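Local coordinates for protein oxidase/hydroxylase (Streptomyces hygroscopicus subsp. hygroscopicus, PDB 4XCB) that binds 2-oxoglutarate, a metal ion and hygromycin B, and probably works as a 2-oxoglutarate-dependent dioxygenase in orthosomycin biosynthesis, at residues L145-S150 and F194-D199; N179-D184 and D254-F259; L86-G91 and F225-T230. All blocks are in the same frame, centred on the assembly; numbering follows the deposited sequence.

Contact 1. Residues L145-S150 and F194-D199; sequences LSDIQS and FVRSGD
Two loops run antiparallel here, joined by a single hydrogen-bonded bridge between I148 and V195. I148 N gives a nearly straight bond to V195 O (3.0 Å), and V195 N returns one to I148 O. D147 uses both oxygens across the gap. Its CG lies beside its own backbone N, and D147 OD2 takes the S197 N-H almost along the C-O axis at 2.8 Å. D147 OD1 makes a salt bridge with R196 NH1 at 3.1 Å. That nitrogen sits above the carboxylate plane, and the two planes stand 79° apart. The Q149 chain bends at chi2 (-67°) and folds back over R196. Its amide lies nearly parallel over one guanidinium face, offset toward its rim, the planes 10° apart, with Q149 CD 3.6 Å from R196 NE. Q149 NE2 also reaches V195 O by a weak bond and gives a hydrogen to a water. An alanine in place of Q149 would lose the amide stacked on R196 and would probably leave the guanidinium less firmly placed. On the buried side, I148 CB meets V195 CG2 at 4.0 Å, and the I148 side chain also touches R220, a 2-oxoglutarate-binding residue. R196 to D199 form a type II turn with S197 and G198 at its centre. The contact therefore pairs charge and stacking on an exposed side with apolar packing facing the cosubstrate site.

Contact 2. Residues N179-D184 and D254-F259; sequences NTSLVD and DVEEDF. With HY0 (hygromycin b variant), chain G.
E256 carries this contact almost alone. Its side chain points at the 179-184 segment and runs extended beyond CG (chi2 -170°), so the carboxylate meets the start of helix 182-185 head on. E256 OE2 accepts the L182 N-H at 2.9 Å through its syn lone pair, and the bond is nearly straight at 173°. E256 OE1 accepts from S181 OG at 2.7 Å, with the hydroxyl out of the carboxylate plane. S181 is the N-cap residue. S181 OG lies anti to its own backbone N (chi1 164°) and takes the V183 N-H at 3.0 Å. The hydroxyl thus gives to E256 and receives from V183. L182 CB and CG lie against E256 OE2, both at 3.7 Å. A second bond to E256 OE1 comes from L104 N, on strand 102-105. Both carboxylate oxygens are therefore engaged in a buried setting, and the helix start is likely to stabilise the negative charge.

The other end is loose. N179 CB only brushes F259 O at 3.7 Å, and the ends of both side chains lead away. N179 is exposed, and F259 instead packs on helix 170-175.

E257, next in the chain, turns to the bound hygromycin. Its CG is anti to the backbone N, and E257 OE1 accepts from HY0 O20 at 2.7 Å and from HY0 O11 at 2.9 Å. A V255 methyl, CG2, comes up to HY0 O8 in a van der Waals contact. The V255 N-H bonds to D258 OD2, which ties up the turn between them. The arrangement is a helix N-cap reinforced by a remote carboxylate, beside the aminoglycoside pocket of this PhyH-family enzyme.

Contact 3. Residues L86-G91 and F225-T230; sequences LRLLEG and FGYGPT. With HY0 (hygromycin b variant), chain G.
E90 grips the bound hygromycin with both carboxylate oxygens. E90 OE1 accepts from HY0 O32 at 2.6 Å, and E90 OE2 accepts from HY0 O31 at 2.9 Å. E90 OE1 also bonds to Y138 OH. The E90 chain leaves in the crowded position between N and carbonyl carbon (chi1 55°), then runs extended to the sugar. Its CG passes over G226, where a side chain would collide with it.

The strand pairing behind E90 sets its place. Strands 86-96 and 220-229 are antiparallel, and L89 and E90 both face G226 in a classic beta bulge. L89 N bonds to G226 O at 2.7 Å, while E90 N reaches the same oxygen only weakly. G226 N returns a bond to E90 O at 2.9 Å. Further along, R87 and G228 exchange two bonds almost along the C=O axes. L89 CD1 lies 3.6 Å from G228 N, which leaves little room for a side chain there.

L88 and Y227 share the other face of the sheet. L88 CG is anti to its backbone N (chi1 174°), and its CD1 meets Y227 CE2 obliquely at 3.7 Å. Y227 OH bonds to A69 O. L245 of the second subunit packs on L86. The bulged backbone places the E90 carboxylate beside the sugar, while L88, F225 and Y227 pack on helices 63-69 and 72-82; both oxygens take sugar hydroxyls, consistent with a charged E90.

The three contacts spread around the chain, with centres 24 to 27 Å apart and no direct touch. Contacts 2 and 3 lie on opposite sides of the chain's centre, yet both meet the same hygromycin. Along the chain, contact 1 is nested inside the loop closed by contact 3, while contact 2 crosses both. Contact 3 joins two neighbouring strands of the six-stranded sheet and so belongs to the double-stranded beta helix itself. Contact 1 joins the loop after strand 139-144, of that sheet, to the loop after strand 190-193, of the four-stranded sheet, near the 2-oxoglutarate. Contact 2 sets a loop on the start of helix 182-185, and the hygromycin is met from two sides.

Contact 1. Residues L145-S150 and F194-D199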
loop_
_atom_site.group_PDB
_atom_site.type_symbol
_atom_site.label_atom_id
_atom_site.label_comp_id
_atom_site.label_asym_id
_atom_site.label_seq_id
_atom_site.Cartn_x
_atom_site.Cartn_y
_atom_site.Cartn_z
ATOM N N LEU A 145 -1.686 32.490 16.313
ATOM C CA LEU A 145 -1.320 33.814 16.791
ATOM C C LEU A 145 -2.139 34.166 18.017
ATOM O O LEU A 145 -2.226 35.332 18.396
ATOM C CB LEU A 145 -1.537 34.866 15.699
ATOM C CG LEU A 145 -0.749 34.698 14.399
ATOM C CD1 LEU A 145 -1.077 35.820 13.410
ATOM C CD2 LEU A 145 0.740 34.626 14.684
ATOM N N SER A 146 -2.760 33.153 18.622
ATOM C CA SER A 146 -3.406 33.320 19.920
ATOM C C SER A 146 -3.347 31.998 20.674
ATOM O O SER A 146 -3.087 30.954 20.081
ATOM C CB SER A 146 -4.850 33.800 19.768
ATOM O OG SER A 146 -5.659 32.868 19.071
ATOM N N ASP A 147 -3.569 32.056 21.982
ATOM C CA ASP A 147 -3.558 30.865 22.817
ATOM C C ASP A 147 -4.898 30.165 22.739
ATOM O O ASP A 147 -5.950 30.803 22.826
ATOM C CB ASP A 147 -3.264 31.210 24.273
ATOM C CG ASP A 147 -1.845 31.681 24.498
ATOM O OD1 ASP A 147 -1.570 32.151 25.624
ATOM O OD2 ASP A 147 -1.003 31.586 23.583
ATOM N N ILE A 148 -4.853 28.847 22.582
ATOM C CA ILE A 148 -6.049 28.030 22.538
ATOM C C ILE A 148 -5.816 26.874 23.513
ATOM O O ILE A 148 -5.142 25.892 23.196
ATOM C CB ILE A 148 -6.345 27.532 21.096
ATOM C CG1 ILE A 148 -6.409 28.714 20.123
ATOM C CG2 ILE A 148 -7.646 26.752 21.078
ATOM C CD1 ILE A 148 -6.502 28.309 18.655
ATOM N N GLN A 149 -6.340 27.007 24.730
ATOM C CA GLN A 149 -5.941 26.098 25.800
ATOM C C GLN A 149 -7.098 25.285 26.385
ATOM O O GLN A 149 -6.919 24.534 27.340
ATOM C CB GLN A 149 -5.248 26.891 26.912
ATOM C CG GLN A 149 -3.861 27.392 26.529
ATOM C CD GLN A 149 -2.859 26.265 26.351
ATOM O OE1 GLN A 149 -2.479 25.604 27.316
ATOM N NE2 GLN A 149 -2.425 26.043 25.113
ATOM N N SER A 150 -8.281 25.442 25.811
ATOM C CA SER A 150 -9.428 24.658 26.238
ATOM C C SER A 150 -10.322 24.391 25.047
ATOM O O SER A 150 -10.214 25.072 24.038
ATOM C CB SER A 150 -10.210 25.390 27.328
ATOM O OG SER A 150 -10.860 26.523 26.786
ATOM N N PHE A 194 -4.226 21.481 21.987
ATOM C CA PHE A 194 -4.102 22.820 22.540
ATOM C C PHE A 194 -2.789 23.439 22.109
ATOM O O PHE A 194 -1.786 22.747 21.967
ATOM C CB PHE A 194 -4.234 22.762 24.060
ATOM C CG PHE A 194 -5.477 22.064 24.505
ATOM C CD1 PHE A 194 -6.712 22.484 24.038
ATOM C CD2 PHE A 194 -5.414 20.959 25.328
ATOM C CE1 PHE A 194 -7.871 21.841 24.413
ATOM C CE2 PHE A 194 -6.575 20.303 25.715
ATOM C CZ PHE A 194 -7.804 20.742 25.255
ATOM N N VAL A 195 -2.804 24.741 21.841
ATOM C CA VAL A 195 -1.613 25.403 21.323
ATOM C C VAL A 195 -1.388 26.753 21.977
ATOM O O VAL A 195 -2.309 27.336 22.550
ATOM C CB VAL A 195 -1.694 25.614 19.776
ATOM C CG1 VAL A 195 -1.600 24.282 19.042
ATOM C CG2 VAL A 195 -2.966 26.350 19.399
ATOM N N ARG A 196 -0.159 27.248 21.869
ATOM C CA ARG A 196 0.188 28.589 22.324
ATOM C C ARG A 196 0.505 29.465 21.131
ATOM O O ARG A 196 0.853 28.952 20.062
ATOM C CB ARG A 196 1.379 28.549 23.283
ATOM C CG ARG A 196 1.057 27.859 24.592
ATOM C CD ARG A 196 0.148 28.708 25.468
ATOM N NE ARG A 196 0.147 28.195 26.836
ATOM C CZ ARG A 196 -0.437 28.788 27.875
ATOM N NH1 ARG A 196 -1.083 29.936 27.721
ATOM N NH2 ARG A 196 -0.369 28.223 29.076
ATOM N N SER A 197 0.339 30.772 21.303
ATOM C CA SER A 197 0.691 31.745 20.282
ATOM C C SER A 197 2.155 31.547 19.885
ATOM O O SER A 197 3.033 31.498 20.747
ATOM C CB SER A 197 0.425 33.167 20.808
ATOM O OG SER A 197 0.766 34.140 19.844
ATOM N N GLY A 198 2.411 31.392 18.585
ATOM C CA GLY A 198 3.766 31.161 18.109
ATOM C C GLY A 198 4.081 29.711 17.782
ATOM O O GLY A 198 5.127 29.406 17.189
ATOM N N ASP A 199 3.187 28.812 18.177
ATOM C CA ASP A 199 3.295 27.405 17.801
ATOM C C ASP A 199 2.921 27.200 16.339
ATOM O O ASP A 199 2.110 27.945 15.787
ATOM C CB ASP A 199 2.373 26.522 18.646
ATOM C CG ASP A 199 2.765 26.454 20.109
ATOM O OD1 ASP A 199 3.873 26.901 20.484
ATOM O OD2 ASP A 199 1.947 25.903 20.888
HETATM O O HOH W 1 -0.410 24.017 24.380
#

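Contact 2. Residues N179-D184 and D254-F259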
loop_
_atom_site.group_PDB
_atom_site.type_symbol
_atom_site.label_atom_id
_atom_site.label_comp_id
_atom_site.label_asym_id
_atom_site.label_seq_id
_atom_site.Cartn_x
_atom_site.Cartn_y
_atom_site.Cartn_z
ATOM N N ASN A 179 -27.513 14.618 11.914
ATOM C CA ASN A 179 -27.103 15.938 11.428
ATOM C C ASN A 179 -26.549 16.879 12.502
ATOM O O ASN A 179 -26.658 18.095 12.381
ATOM C CB ASN A 179 -28.271 16.618 10.706
ATOM C CG ASN A 179 -29.556 16.593 11.512
ATOM O OD1 ASN A 179 -29.539 16.420 12.731
ATOM N ND2 ASN A 179 -30.684 16.767 10.828
ATOM N N THR A 180 -25.952 16.309 13.541
ATOM C CA THR A 180 -25.238 17.087 14.547
ATOM C C THR A 180 -23.737 16.838 14.409
ATOM O O THR A 180 -23.287 15.698 14.518
ATOM C CB THR A 180 -25.699 16.729 15.975
ATOM O OG1 THR A 180 -26.976 17.333 16.228
ATOM C CG2 THR A 180 -24.699 17.222 17.010
ATOM N N SER A 181 -22.966 17.898 14.166
ATOM C CA SER A 181 -21.516 17.760 13.990
ATOM C C SER A 181 -20.844 17.059 15.152
ATOM O O SER A 181 -21.173 17.295 16.312
ATOM C CB SER A 181 -20.850 19.121 13.797
ATOM O OG SER A 181 -19.445 19.003 14.000
ATOM N N LEU A 182 -19.887 16.206 14.826
ATOM C CA LEU A 182 -19.121 15.489 15.828
ATOM C C LEU A 182 -18.326 16.441 16.721
ATOM O O LEU A 182 -17.971 16.067 17.838
ATOM C CB LEU A 182 -18.183 14.483 15.159
ATOM C CG LEU A 182 -18.878 13.292 14.495
ATOM C CD1 LEU A 182 -17.890 12.425 13.743
ATOM C CD2 LEU A 182 -19.604 12.461 15.546
ATOM N N VAL A 183 -18.037 17.660 16.251
ATOM C CA VAL A 183 -17.265 18.580 17.101
ATOM C C VAL A 183 -18.163 19.113 18.210
ATOM O O VAL A 183 -17.669 19.616 19.215
ATOM C CB VAL A 183 -16.643 19.782 16.338
ATOM C CG1 VAL A 183 -15.912 19.307 15.087
ATOM C CG2 VAL A 183 -17.678 20.817 15.979
ATOM N N ASP A 184 -19.475 19.006 18.019
ATOM C CA ASP A 184 -20.434 19.387 19.060
ATOM C C ASP A 184 -20.861 18.205 19.926
ATOM O O ASP A 184 -20.968 18.331 21.149
ATOM C CB ASP A 184 -21.678 20.022 18.444
ATOM C CG ASP A 184 -21.439 21.433 17.961
ATOM O OD1 ASP A 184 -20.692 22.171 18.633
ATOM O OD2 ASP A 184 -22.002 21.806 16.909
ATOM N N ASP A 254 -16.893 14.208 0.852
ATOM C CA ASP A 254 -17.849 14.600 1.909
ATOM C C ASP A 254 -17.162 15.359 3.027
ATOM O O ASP A 254 -16.122 14.937 3.499
ATOM C CB ASP A 254 -18.545 13.382 2.536
ATOM C CG ASP A 254 -19.501 12.657 1.590
ATOM O OD1 ASP A 254 -19.879 13.212 0.548
ATOM O OD2 ASP A 254 -19.889 11.506 1.933
ATOM N N VAL A 255 -17.751 16.482 3.444
ATOM C CA VAL A 255 -17.341 17.176 4.665
ATOM C C VAL A 255 -18.604 17.424 5.493
ATOM O O VAL A 255 -19.705 17.421 4.943
ATOM C CB VAL A 255 -16.621 18.508 4.381
ATOM C CG1 VAL A 255 -15.328 18.258 3.591
ATOM C CG2 VAL A 255 -17.527 19.453 3.603
ATOM N N GLU A 256 -18.455 17.655 6.795
ATOM C CA GLU A 256 -19.643 17.841 7.628
ATOM C C GLU A 256 -20.524 18.999 7.175
ATOM O O GLU A 256 -21.739 18.934 7.327
ATOM C CB GLU A 256 -19.258 18.035 9.082
ATOM C CG GLU A 256 -19.042 16.730 9.785
ATOM C CD GLU A 256 -18.906 16.891 11.287
ATOM O OE1 GLU A 256 -18.378 17.939 11.721
ATOM O OE2 GLU A 256 -19.321 15.970 12.021
ATOM N N GLU A 257 -19.924 20.038 6.599
ATOM C CA GLU A 257 -20.685 21.160 6.061
ATOM C C GLU A 257 -21.754 20.719 5.047
ATOM O O GLU A 257 -22.761 21.403 4.871
ATOM C CB GLU A 257 -19.734 22.173 5.408
ATOM C CG GLU A 257 -20.356 23.525 5.110
ATOM C CD GLU A 257 -19.401 24.459 4.378
ATOM O OE1 GLU A 257 -18.169 24.229 4.428
ATOM O OE2 GLU A 257 -19.881 25.424 3.744
ATOM N N ASP A 258 -21.540 19.575 4.388
ATOM C CA ASP A 258 -22.506 19.045 3.427
ATOM C C ASP A 258 -23.761 18.493 4.100
ATOM O O ASP A 258 -24.799 18.362 3.451
ATOM C CB ASP A 258 -21.898 17.915 2.586
ATOM C CG ASP A 258 -20.755 18.366 1.698
ATOM O OD1 ASP A 258 -20.863 19.428 1.034
ATOM O OD2 ASP A 258 -19.749 17.621 1.651
ATOM N N PHE A 259 -23.647 18.143 5.380
ATOM C CA PHE A 259 -24.656 17.316 6.054
ATOM C C PHE A 259 -25.237 17.946 7.320
ATOM O O PHE A 259 -26.345 17.599 7.731
ATOM C CB PHE A 259 -24.068 15.945 6.442
ATOM C CG PHE A 259 -23.540 15.145 5.277
ATOM C CD1 PHE A 259 -24.267 15.039 4.101
ATOM C CD2 PHE A 259 -22.314 14.502 5.362
ATOM C CE1 PHE A 259 -23.779 14.300 3.023
ATOM C CE2 PHE A 259 -21.821 13.762 4.285
ATOM C CZ PHE A 259 -22.556 13.663 3.118
HETATM C C1 HY0 G . -15.977 22.325 0.594
HETATM C C2 HY0 G . -17.412 22.064 0.194
HETATM C C3 HY0 G . -18.042 23.350 -0.321
HETATM C C4 HY0 G . -17.988 24.436 0.753
HETATM C C5 HY0 G . -16.560 24.646 1.264
HETATM C C6 HY0 G . -15.903 23.368 1.683
HETATM N N7 HY0 G . -17.420 21.086 -0.825
HETATM O O8 HY0 G . -15.447 21.120 1.097
HETATM N N9 HY0 G . -18.474 25.651 0.196
HETATM C C10 HY0 G . -19.934 25.615 0.202
HETATM O O11 HY0 G . -16.621 25.498 2.388
HETATM C C12 HY0 G . -12.534 23.157 3.264
HETATM C C13 HY0 G . -14.035 23.113 3.177
HETATM O O14 HY0 G . -14.684 23.793 4.223
HETATM C C15 HY0 G . -14.327 23.245 5.461
HETATM C C16 HY0 G . -12.930 23.696 5.751
HETATM C C17 HY0 G . -11.999 23.080 4.628
HETATM O O18 HY0 G . -14.501 23.661 1.947
HETATM C C19 HY0 G . -15.290 23.766 6.525
HETATM O O20 HY0 G . -16.565 23.151 6.316
HETATM O O21 HY0 G . -12.845 25.071 5.725
HETATM O O22 HY0 G . -10.801 23.733 4.663
HETATM C C23 HY0 G . -10.565 24.215 3.326
HETATM C C24 HY0 G . -9.838 25.516 3.400
HETATM C C25 HY0 G . -9.284 25.888 2.033
HETATM C C26 HY0 G . -8.460 24.757 1.451
HETATM C C27 HY0 G . -9.318 23.540 1.382
HETATM O O28 HY0 G . -9.771 23.246 2.684
HETATM O O29 HY0 G . -11.889 24.346 2.654
HETATM O O30 HY0 G . -10.710 26.580 3.799
HETATM O O31 HY0 G . -8.536 27.075 2.161
HETATM O O32 HY0 G . -7.297 24.489 2.239
HETATM C C33 HY0 G . -8.515 22.333 0.864
HETATM C C34 HY0 G . -9.459 21.293 0.319
HETATM O O35 HY0 G . -9.983 21.673 -0.936
HETATM N N36 HY0 G . -7.818 21.756 1.952
#

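Contact 3. Residues L86-G91 and F225-T230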
loop_
_atom_site.group_PDB
_atom_site.type_symbol
_atom_site.label_atom_id
_atom_site.label_comp_id
_atom_site.label_asym_id
_atom_site.label_seq_id
_atom_site.Cartn_x
_atom_site.Cartn_y
_atom_site.Cartn_z
ATOM N N LEU A 86 8.711 21.670 -4.346
ATOM C CA LEU A 86 7.635 22.318 -3.614
ATOM C C LEU A 86 7.035 23.530 -4.305
ATOM O O LEU A 86 7.739 24.304 -4.964
ATOM C CB LEU A 86 8.167 22.756 -2.257
ATOM C CG LEU A 86 7.372 22.569 -0.974
ATOM C CD1 LEU A 86 6.627 21.237 -0.919
ATOM C CD2 LEU A 86 8.369 22.688 0.163
ATOM N N ARG A 87 5.738 23.714 -4.094
ATOM C CA ARG A 87 5.046 24.920 -4.519
ATOM C C ARG A 87 4.130 25.403 -3.396
ATOM O O ARG A 87 3.533 24.602 -2.683
ATOM C CB ARG A 87 4.261 24.646 -5.800
ATOM C CG ARG A 87 3.568 25.850 -6.377
ATOM C CD ARG A 87 2.675 25.461 -7.551
ATOM N NE ARG A 87 2.197 26.673 -8.196
ATOM C CZ ARG A 87 1.355 26.718 -9.218
ATOM N NH1 ARG A 87 0.854 25.603 -9.734
ATOM N NH2 ARG A 87 1.008 27.898 -9.725
ATOM N N LEU A 88 4.045 26.713 -3.215
ATOM C CA LEU A 88 3.091 27.315 -2.291
ATOM C C LEU A 88 1.701 27.316 -2.910
ATOM O O LEU A 88 1.502 27.902 -3.979
ATOM C CB LEU A 88 3.536 28.739 -1.939
ATOM C CG LEU A 88 2.562 29.545 -1.080
ATOM C CD1 LEU A 88 2.474 28.986 0.324
ATOM C CD2 LEU A 88 2.991 31.011 -1.040
ATOM N N LEU A 89 0.733 26.668 -2.257
ATOM C CA LEU A 89 -0.586 26.498 -2.883
ATOM C C LEU A 89 -1.619 27.506 -2.386
ATOM O O LEU A 89 -2.560 27.855 -3.108
ATOM C CB LEU A 89 -1.108 25.080 -2.652
ATOM C CG LEU A 89 -0.225 23.970 -3.203
ATOM C CD1 LEU A 89 -0.896 22.657 -2.850
ATOM C CD2 LEU A 89 -0.008 24.089 -4.701
ATOM N N GLU A 90 -1.430 27.990 -1.167
ATOM C CA GLU A 90 -2.335 28.985 -0.588
ATOM C C GLU A 90 -1.758 29.584 0.682
ATOM O O GLU A 90 -0.882 29.002 1.310
ATOM C CB GLU A 90 -3.704 28.379 -0.284
ATOM C CG GLU A 90 -3.627 27.151 0.591
ATOM C CD GLU A 90 -4.999 26.608 0.956
ATOM O OE1 GLU A 90 -5.065 25.438 1.381
ATOM O OE2 GLU A 90 -6.001 27.342 0.829
ATOM N N GLY A 91 -2.246 30.762 1.048
ATOM C CA GLY A 91 -1.882 31.348 2.322
ATOM C C GLY A 91 -3.008 32.254 2.750
ATOM O O GLY A 91 -3.322 33.235 2.059
ATOM N N PHE A 225 -0.688 28.140 5.799
ATOM C CA PHE A 225 0.012 28.099 4.516
ATOM C C PHE A 225 0.006 26.682 3.994
ATOM O O PHE A 225 0.363 25.755 4.724
ATOM C CB PHE A 225 1.436 28.636 4.667
ATOM C CG PHE A 225 1.487 30.059 5.140
ATOM C CD1 PHE A 225 1.385 31.101 4.237
ATOM C CD2 PHE A 225 1.627 30.355 6.481
ATOM C CE1 PHE A 225 1.421 32.420 4.668
ATOM C CE2 PHE A 225 1.655 31.674 6.929
ATOM C CZ PHE A 225 1.553 32.708 6.011
ATOM N N GLY A 226 -0.399 26.518 2.734
ATOM C CA GLY A 226 -0.615 25.201 2.163
ATOM C C GLY A 226 0.435 24.953 1.111
ATOM O O GLY A 226 0.711 25.828 0.292
ATOM N N TYR A 227 1.036 23.769 1.161
ATOM C CA TYR A 227 2.134 23.414 0.275
ATOM C C TYR A 227 1.878 22.087 -0.384
ATOM O O TYR A 227 1.274 21.191 0.211
ATOM C CB TYR A 227 3.465 23.340 1.032
ATOM C CG TYR A 227 3.836 24.578 1.809
ATOM C CD1 TYR A 227 3.429 24.730 3.126
ATOM C CD2 TYR A 227 4.586 25.596 1.228
ATOM C CE1 TYR A 227 3.767 25.857 3.852
ATOM C CE2 TYR A 227 4.933 26.726 1.948
ATOM C CZ TYR A 227 4.516 26.855 3.252
ATOM O OH TYR A 227 4.853 27.977 3.983
ATOM N N GLY A 228 2.382 21.927 -1.600
ATOM C CA GLY A 228 2.384 20.628 -2.236
ATOM C C GLY A 228 3.366 20.631 -3.383
ATOM O O GLY A 228 4.178 21.558 -3.508
ATOM N N PRO A 229 3.282 19.617 -4.243
ATOM C CA PRO A 229 4.239 19.494 -5.343
ATOM C C PRO A 229 4.070 20.564 -6.404
ATOM O O PRO A 229 3.014 21.158 -6.516
ATOM C CB PRO A 229 3.932 18.107 -5.920
ATOM C CG PRO A 229 3.177 17.405 -4.844
ATOM C CD PRO A 229 2.380 18.451 -4.170
ATOM N N THR A 230 5.119 20.797 -7.179
ATOM C CA THR A 230 5.076 21.825 -8.207
ATOM C C THR A 230 4.016 21.594 -9.270
ATOM O O THR A 230 3.641 22.541 -9.964
ATOM C CB THR A 230 6.434 21.960 -8.917
ATOM O OG1 THR A 230 6.844 20.685 -9.438
ATOM C CG2 THR A 230 7.472 22.465 -7.947
HETATM C C1 HY0 G . -15.977 22.325 0.594
HETATM C C2 HY0 G . -17.412 22.064 0.194
HETATM C C3 HY0 G . -18.042 23.350 -0.321
HETATM C C4 HY0 G . -17.988 24.436 0.753
HETATM C C5 HY0 G . -16.560 24.646 1.264
HETATM C C6 HY0 G . -15.903 23.368 1.683
HETATM N N7 HY0 G . -17.420 21.086 -0.825
HETATM O O8 HY0 G . -15.447 21.120 1.097
HETATM N N9 HY0 G . -18.474 25.651 0.196
HETATM C C10 HY0 G . -19.934 25.615 0.202
HETATM O O11 HY0 G . -16.621 25.498 2.388
HETATM C C12 HY0 G . -12.534 23.157 3.264
HETATM C C13 HY0 G . -14.035 23.113 3.177
HETATM O O14 HY0 G . -14.684 23.793 4.223
HETATM C C15 HY0 G . -14.327 23.245 5.461
HETATM C C16 HY0 G . -12.930 23.696 5.751
HETATM C C17 HY0 G . -11.999 23.080 4.628
HETATM O O18 HY0 G . -14.501 23.661 1.947
HETATM C C19 HY0 G . -15.290 23.766 6.525
HETATM O O20 HY0 G . -16.565 23.151 6.316
HETATM O O21 HY0 G . -12.845 25.071 5.725
HETATM O O22 HY0 G . -10.801 23.733 4.663
HETATM C C23 HY0 G . -10.565 24.215 3.326
HETATM C C24 HY0 G . -9.838 25.516 3.400
HETATM C C25 HY0 G . -9.284 25.888 2.033
HETATM C C26 HY0 G . -8.460 24.757 1.451
HETATM C C27 HY0 G . -9.318 23.540 1.382
HETATM O O28 HY0 G . -9.771 23.246 2.684
HETATM O O29 HY0 G . -11.889 24.346 2.654
HETATM O O30 HY0 G . -10.710 26.580 3.799
HETATM O O31 HY0 G . -8.536 27.075 2.161
HETATM O O32 HY0 G . -7.297 24.489 2.239
HETATM C C33 HY0 G . -8.515 22.333 0.864
HETATM C C34 HY0 G . -9.459 21.293 0.319
HETATM O O35 HY0 G . -9.983 21.673 -0.936
HETATM N N36 HY0 G . -7.818 21.756 1.952
#